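Local atomic coordinates of acyl-CoA thioesterase YbgC (Helicobacter pylori, PDB entry 2PZH), a protein that hydrolyses the thioester bond of acyl-CoAs, preferring long-chain and benzoyl substrates, and may take part in phospholipid metabolism. Residues Tyr26-Arg31 / Leu84-Ile88; Lys55-Pro61 / Phe102-Glu108. All blocks are in the same frame, centred on the assembly; numbering follows the deposited sequence.

How the contacts relate
A hot-dog fold wraps a curved antiparallel sheet round one long helix, and the two contacts sample its two levels of construction. Contact 1 (Tyr26-Arg31 / Leu84-Ile88) seats the helix on the sheet near the centre of the chain; contact 2 (Lys55-Pro61 / Phe102-Glu108) joins two strands within that sheet. Their centres lie about 11 Å apart, and they meet both between neighbouring strands, where Ser107 N lies 2.7 Å from Gln86 O, and between helix and strand, where Cys27 SG rests 3.8 Å from Phe105 CE2. Asp13, the predicted active-site residue, has its side chain about 11 Å from that of Tyr26 and about 8 Å from that of Pro61.

Contact 1 of 2, residues Tyr26-Arg31 / Leu84-Ile88; sequences YCERAR and LFQEI
Gln86 reaches out from strand 81-92 toward the helix and sets its terminal amide against one turn of it, where Cys27, Ala30 and Arg31 surround it. The chain is extended beyond CG, which carries the amide far enough from the strand to use both of its ends. Its NE2 donates to the main-chain Cys27 O at 3.1 Å; the donor is tilted from the carbonyl plane, and the same oxygen also accepts the helical bond from Arg31 N. One buried carbonyl thus serves both the helix and the strand. On the other side of the amide, OE1 accepts from Arg31 NH1 at 2.8 Å. This bond lies in the plane of the guanidinium and in the carbonyl plane of Gln86, although the two flat groups are turned 67° against each other. Arg31 comes within range by folding back at chi3 (-68°), so that its guanidinium lies with one face against Glu28 CA and presents an edge to the amide.

Carbon atoms of the helix pack against the same amide: Cys27 CB lies 3.3 Å from Gln86 OE1, and Ala30 CB closes on Gln86 NE2 at 3.5 Å. Apolar contacts flank this polar group. Toward one end, Leu84 CD2 touches the aliphatic part of Arg31 at CD, 3.8 Å away. Toward the other, Ile88 CD1 lies 3.9 Å from Cys27 SG and also meets Tyr26 CB, near the plane of the tyrosine ring at its edge.

The axes of 26-31 and 84-88 approach to 9.6 Å, their N-to-C directions 122° apart. Thr72 on strand 67-77 adds a further hydrogen bond to Gln86 NE2. Strands 3-6, 67-77 and 102-114 also touch the contact here, the last through Phe105, Ile109 and Phe111, so helix 22-36 is embraced by the curved sheet as the sausage of the hot-dog fold.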
loop_
_atom_site.group_PDB
_atom_site.type_symbol
_atom_site.label_atom_id
_atom_site.label_comp_id
_atom_site.label_asym_id
_atom_site.label_seq_id
_atom_site.Cartn_x
_atom_site.Cartn_y
_atom_site.Cartn_z
ATOM N N TYR A 26 -3.450 -8.108 -6.357
ATOM C CA TYR A 26 -3.375 -8.696 -7.704
ATOM C C TYR A 26 -4.690 -9.381 -8.127
ATOM O O TYR A 26 -5.164 -9.206 -9.281
ATOM C CB TYR A 26 -2.246 -9.700 -7.794
ATOM C CG TYR A 26 -0.865 -9.165 -7.498
ATOM C CD1 TYR A 26 -0.505 -7.849 -7.785
ATOM C CD2 TYR A 26 0.090 -9.997 -6.969
ATOM C CE1 TYR A 26 0.798 -7.384 -7.533
ATOM C CE2 TYR A 26 1.383 -9.554 -6.713
ATOM C CZ TYR A 26 1.735 -8.258 -6.994
ATOM O OH TYR A 26 3.020 -7.856 -6.724
ATOM N N CYS A 27 -5.281 -10.144 -7.214
ATOM C CA CYS A 27 -6.536 -10.826 -7.517
ATOM C C CYS A 27 -7.634 -9.804 -7.801
ATOM O O CYS A 27 -8.416 -9.966 -8.732
ATOM C CB CYS A 27 -6.929 -11.801 -6.409
ATOM S SG CYS A 27 -5.837 -13.227 -6.400
ATOM N N GLU A 28 -7.664 -8.742 -7.002
ATOM C CA GLU A 28 -8.650 -7.686 -7.165
ATOM C C GLU A 28 -8.502 -7.057 -8.534
ATOM O O GLU A 28 -9.497 -6.859 -9.229
ATOM C CB GLU A 28 -8.490 -6.619 -6.087
ATOM C CG GLU A 28 -9.725 -5.758 -5.881
ATOM C CD GLU A 28 -10.088 -4.910 -7.074
ATOM O OE1 GLU A 28 -11.259 -5.002 -7.499
ATOM O OE2 GLU A 28 -9.227 -4.134 -7.565
ATOM N N ARG A 29 -7.276 -6.712 -8.918
ATOM C CA ARG A 29 -7.057 -6.110 -10.246
ATOM C C ARG A 29 -7.671 -7.009 -11.334
ATOM O O ARG A 29 -8.385 -6.519 -12.230
ATOM C CB ARG A 29 -5.564 -5.919 -10.517
ATOM C CG ARG A 29 -4.899 -5.019 -9.494
ATOM C CD ARG A 29 -3.440 -4.841 -9.857
ATOM N NE ARG A 29 -2.686 -4.300 -8.732
ATOM C CZ ARG A 29 -1.365 -4.253 -8.703
ATOM N NH1 ARG A 29 -0.672 -4.709 -9.742
ATOM N NH2 ARG A 29 -0.733 -3.760 -7.643
ATOM N N ALA A 30 -7.390 -8.307 -11.244
ATOM C CA ALA A 30 -7.913 -9.287 -12.231
ATOM C C ALA A 30 -9.436 -9.234 -12.386
ATOM O O ALA A 30 -9.978 -9.259 -13.514
ATOM C CB ALA A 30 -7.478 -10.713 -11.856
ATOM N N ARG A 31 -10.117 -9.200 -11.247
ATOM C CA ARG A 31 -11.560 -9.138 -11.207
ATOM C C ARG A 31 -12.065 -7.844 -11.832
ATOM O O ARG A 31 -12.944 -7.879 -12.707
ATOM C CB ARG A 31 -12.075 -9.255 -9.777
ATOM C CG ARG A 31 -11.623 -10.509 -9.065
ATOM C CD ARG A 31 -12.427 -10.709 -7.795
ATOM N NE ARG A 31 -12.171 -9.722 -6.752
ATOM C CZ ARG A 31 -11.205 -9.844 -5.841
ATOM N NH1 ARG A 31 -10.393 -10.885 -5.875
ATOM N NH2 ARG A 31 -11.050 -8.930 -4.899
ATOM N N LEU A 84 -15.534 -16.937 -6.670
ATOM C CA LEU A 84 -14.481 -17.000 -7.668
ATOM C C LEU A 84 -13.294 -17.781 -7.151
ATOM O O LEU A 84 -12.934 -17.689 -5.969
ATOM C CB LEU A 84 -13.993 -15.600 -8.036
ATOM C CG LEU A 84 -14.885 -14.717 -8.904
ATOM C CD1 LEU A 84 -15.955 -14.108 -8.072
ATOM C CD2 LEU A 84 -14.060 -13.615 -9.566
ATOM N N PHE A 85 -12.664 -18.533 -8.043
ATOM C CA PHE A 85 -11.398 -19.147 -7.732
ATOM C C PHE A 85 -10.306 -18.413 -8.491
ATOM O O PHE A 85 -10.411 -18.225 -9.699
ATOM C CB PHE A 85 -11.387 -20.624 -8.133
ATOM C CG PHE A 85 -10.115 -21.318 -7.778
ATOM C CD1 PHE A 85 -9.652 -21.289 -6.476
ATOM C CD2 PHE A 85 -9.377 -21.991 -8.736
ATOM C CE1 PHE A 85 -8.473 -21.910 -6.125
ATOM C CE2 PHE A 85 -8.192 -22.625 -8.393
ATOM C CZ PHE A 85 -7.745 -22.584 -7.085
ATOM N N GLN A 86 -9.264 -17.993 -7.785
ATOM C CA GLN A 86 -8.171 -17.311 -8.442
ATOM C C GLN A 86 -6.839 -17.908 -8.041
ATOM O O GLN A 86 -6.571 -18.105 -6.847
ATOM C CB GLN A 86 -8.203 -15.798 -8.136
ATOM C CG GLN A 86 -9.447 -15.113 -8.733
ATOM C CD GLN A 86 -9.459 -13.631 -8.514
ATOM O OE1 GLN A 86 -9.812 -13.162 -7.434
ATOM N NE2 GLN A 86 -9.110 -12.869 -9.556
ATOM N N GLU A 87 -6.019 -18.187 -9.048
ATOM C CA GLU A 87 -4.679 -18.718 -8.832
ATOM C C GLU A 87 -3.668 -17.805 -9.466
ATOM O O GLU A 87 -3.897 -17.251 -10.547
ATOM C CB GLU A 87 -4.533 -20.108 -9.464
ATOM C CG GLU A 87 -5.241 -21.204 -8.702
ATOM C CD GLU A 87 -4.949 -22.590 -9.284
ATOM O OE1 GLU A 87 -5.051 -23.581 -8.534
ATOM O OE2 GLU A 87 -4.627 -22.688 -10.483
ATOM N N ILE A 88 -2.518 -17.677 -8.818
ATOM C CA ILE A 88 -1.451 -16.857 -9.355
ATOM C C ILE A 88 -0.254 -17.747 -9.630
ATOM O O ILE A 88 0.197 -18.485 -8.753
ATOM C CB ILE A 88 -1.059 -15.716 -8.359
ATOM C CG1 ILE A 88 -2.296 -14.860 -8.035
ATOM C CG2 ILE A 88 0.141 -14.901 -8.870
ATOM C CD1 ILE A 88 -2.030 -13.703 -7.070
#

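Contact 2 of 2, residues Lys55-Pro61 / Phe102-Glu108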
loop_
_atom_site.group_PDB
_atom_site.type_symbol
_atom_site.label_atom_id
_atom_site.label_comp_id
_atom_site.label_asym_id
_atom_site.label_seq_id
_atom_site.Cartn_x
_atom_site.Cartn_y
_atom_site.Cartn_z
ATOM N N LYS A 55 -10.615 -17.614 1.278
ATOM C CA LYS A 55 -9.788 -18.722 1.670
ATOM C C LYS A 55 -8.574 -18.636 0.766
ATOM O O LYS A 55 -8.711 -18.635 -0.456
ATOM C CB LYS A 55 -10.527 -20.039 1.461
ATOM C CG LYS A 55 -9.702 -21.257 1.816
ATOM C CD LYS A 55 -9.446 -21.304 3.301
ATOM C CE LYS A 55 -8.175 -22.057 3.619
ATOM N NZ LYS A 55 -6.987 -21.280 3.183
ATOM N N ALA A 56 -7.390 -18.532 1.362
ATOM C CA ALA A 56 -6.159 -18.364 0.578
ATOM C C ALA A 56 -5.038 -19.291 1.050
ATOM O O ALA A 56 -4.831 -19.504 2.250
ATOM C CB ALA A 56 -5.707 -16.914 0.590
ATOM N N ASP A 57 -4.330 -19.860 0.077
ATOM C CA ASP A 57 -3.180 -20.697 0.334
ATOM C C ASP A 57 -1.974 -20.075 -0.340
ATOM O O ASP A 57 -2.088 -19.539 -1.432
ATOM C CB ASP A 57 -3.416 -22.097 -0.242
ATOM C CG ASP A 57 -4.496 -22.844 0.500
ATOM O OD1 ASP A 57 -4.376 -22.977 1.733
ATOM O OD2 ASP A 57 -5.469 -23.288 -0.151
ATOM N N PHE A 58 -0.830 -20.134 0.336
ATOM C CA PHE A 58 0.418 -19.568 -0.160
ATOM C C PHE A 58 1.355 -20.689 -0.564
ATOM O O PHE A 58 1.483 -21.679 0.148
ATOM C CB PHE A 58 1.046 -18.699 0.923
ATOM C CG PHE A 58 0.195 -17.520 1.277
ATOM C CD1 PHE A 58 -0.860 -17.662 2.166
ATOM C CD2 PHE A 58 0.398 -16.280 0.667
ATOM C CE1 PHE A 58 -1.680 -16.576 2.484
ATOM C CE2 PHE A 58 -0.417 -15.196 0.987
ATOM C CZ PHE A 58 -1.464 -15.354 1.887
ATOM N N PHE A 59 1.962 -20.548 -1.737
ATOM C CA PHE A 59 2.868 -21.564 -2.255
ATOM C C PHE A 59 4.251 -20.939 -2.429
ATOM O O PHE A 59 4.725 -20.248 -1.522
ATOM C CB PHE A 59 2.290 -22.152 -3.542
ATOM C CG PHE A 59 0.955 -22.800 -3.336
ATOM C CD1 PHE A 59 0.886 -24.107 -2.869
ATOM C CD2 PHE A 59 -0.222 -22.107 -3.581
ATOM C CE1 PHE A 59 -0.347 -24.721 -2.660
ATOM C CE2 PHE A 59 -1.471 -22.721 -3.386
ATOM C CZ PHE A 59 -1.524 -24.022 -2.909
ATOM N N THR A 60 4.896 -21.124 -3.575
ATOM C CA THR A 60 6.210 -20.521 -3.744
ATOM C C THR A 60 6.130 -18.993 -3.800
ATOM O O THR A 60 5.468 -18.441 -4.662
ATOM C CB THR A 60 6.938 -21.047 -5.002
ATOM O OG1 THR A 60 7.139 -22.457 -4.874
ATOM C CG2 THR A 60 8.312 -20.353 -5.160
ATOM N N PRO A 61 6.818 -18.309 -2.882
ATOM C CA PRO A 61 6.769 -16.842 -2.879
ATOM C C PRO A 61 7.343 -16.212 -4.132
ATOM O O PRO A 61 8.353 -16.683 -4.663
ATOM C CB PRO A 61 7.648 -16.452 -1.679
ATOM C CG PRO A 61 8.454 -17.661 -1.349
ATOM C CD PRO A 61 7.653 -18.848 -1.793
ATOM N N PHE A 102 5.209 -21.584 -12.128
ATOM C CA PHE A 102 5.027 -22.165 -10.794
ATOM C C PHE A 102 3.963 -21.430 -9.985
ATOM O O PHE A 102 3.857 -20.213 -10.064
ATOM C CB PHE A 102 6.362 -22.309 -10.034
ATOM C CG PHE A 102 7.079 -21.005 -9.711
ATOM C CD1 PHE A 102 6.719 -20.257 -8.592
ATOM C CD2 PHE A 102 8.135 -20.553 -10.494
ATOM C CE1 PHE A 102 7.378 -19.091 -8.252
ATOM C CE2 PHE A 102 8.818 -19.353 -10.170
ATOM C CZ PHE A 102 8.432 -18.614 -9.057
ATOM N N LYS A 103 3.177 -22.185 -9.225
ATOM C CA LYS A 103 2.094 -21.603 -8.445
ATOM C C LYS A 103 2.641 -20.829 -7.262
ATOM O O LYS A 103 3.553 -21.288 -6.577
ATOM C CB LYS A 103 1.142 -22.683 -7.939
ATOM C CG LYS A 103 -0.153 -22.124 -7.390
ATOM C CD LYS A 103 -1.237 -23.188 -7.329
ATOM C CE LYS A 103 -0.786 -24.416 -6.574
ATOM N NZ LYS A 103 -1.963 -25.353 -6.398
ATOM N N VAL A 104 2.053 -19.662 -7.029
ATOM C CA VAL A 104 2.475 -18.753 -5.972
ATOM C C VAL A 104 1.394 -18.595 -4.886
ATOM O O VAL A 104 1.702 -18.409 -3.712
ATOM C CB VAL A 104 2.842 -17.392 -6.603
ATOM C CG1 VAL A 104 3.012 -16.293 -5.546
ATOM C CG2 VAL A 104 4.118 -17.530 -7.438
ATOM N N PHE A 105 0.127 -18.676 -5.287
ATOM C CA PHE A 105 -0.985 -18.289 -4.435
ATOM C C PHE A 105 -2.261 -18.812 -5.057
ATOM O O PHE A 105 -2.378 -18.847 -6.285
ATOM C CB PHE A 105 -1.026 -16.754 -4.395
ATOM C CG PHE A 105 -2.166 -16.162 -3.592
ATOM C CD1 PHE A 105 -2.035 -15.981 -2.220
ATOM C CD2 PHE A 105 -3.354 -15.763 -4.211
ATOM C CE1 PHE A 105 -3.078 -15.431 -1.461
ATOM C CE2 PHE A 105 -4.388 -15.178 -3.477
ATOM C CZ PHE A 105 -4.252 -15.021 -2.085
ATOM N N ALA A 106 -3.197 -19.234 -4.217
ATOM C CA ALA A 106 -4.546 -19.514 -4.695
ATOM C C ALA A 106 -5.545 -18.932 -3.716
ATOM O O ALA A 106 -5.270 -18.848 -2.510
ATOM C CB ALA A 106 -4.771 -21.007 -4.857
ATOM N N SER A 107 -6.703 -18.523 -4.215
ATOM C CA SER A 107 -7.765 -18.091 -3.312
ATOM C C SER A 107 -9.134 -18.517 -3.804
ATOM O O SER A 107 -9.340 -18.775 -4.990
ATOM C CB SER A 107 -7.739 -16.583 -3.090
ATOM O OG SER A 107 -7.895 -15.865 -4.300
ATOM N N GLU A 108 -10.064 -18.607 -2.872
ATOM C CA GLU A 108 -11.454 -18.755 -3.196
ATOM C C GLU A 108 -12.109 -17.629 -2.455
ATOM O O GLU A 108 -11.939 -17.509 -1.245
ATOM C CB GLU A 108 -11.991 -20.089 -2.680
ATOM C CG GLU A 108 -13.466 -20.276 -2.956
ATOM C CD GLU A 108 -13.989 -21.633 -2.492
ATOM O OE1 GLU A 108 -13.319 -22.658 -2.751
ATOM O OE2 GLU A 108 -15.090 -21.667 -1.900
HETATM O O HOH W 1 3.442 -17.355 -1.908
HETATM O O HOH W 2 4.727 -23.665 -6.250
#
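Phe58 and Phe105 form a non-hydrogen-bonded antiparallel pair whose rings make a T-shaped stack: the edge of Phe105 is directed at the face of Phe58, with centroids 5.2 Å apart and planes at 69°. Phe105 CZ also packs on Ala56 CB at 3.6 Å. On the face that carries Ala106, the Phe59 ring receives the Lys103 chain. The lysine bends at chi3 (54°) to lay CE over the centre of the Phe59 ring, 3.6 Å from its centroid, as a CH-pi contact. Lys103 NZ lies 4.2 Å from the centroid of the Phe59 ring, over the same face, as a cation-pi partner. Thr60 CG2 meets Phe102 CE1 at 3.5 Å.

The backbone pairing is regular from Lys55 to Asp57 and changes at a bulge at Val104 and Phe105. Lys55 and Glu108 exchange two hydrogen bonds, as do Asp57 and Ala106, while Phe59 N continues the series to Val104 O at 2.9 Å. Beyond the end of strand 47-58, Thr60 N reaches Lys103 O, and two waters join the chains: one donates to Phe59 O and Val104 O, the other to Lys103 O while pairing with Thr60 OG1.

Further out, Tyr23 of helix 22-36 meets the Phe105 ring, and Lys55, Ala56 and Asp57 pair antiparallel with a strand of a neighbouring subunit of the tetramer, where Lys55 NZ bonds to Ile54 O of that subunit. A classic beta bulge sets two residues, Val104 and Phe105, opposite the single Ile88 of strand 81-92. Antiparallel strands carrying one face to the central helix, and a sheet continued into another subunit, are hallmarks of hot-dog thioesterases.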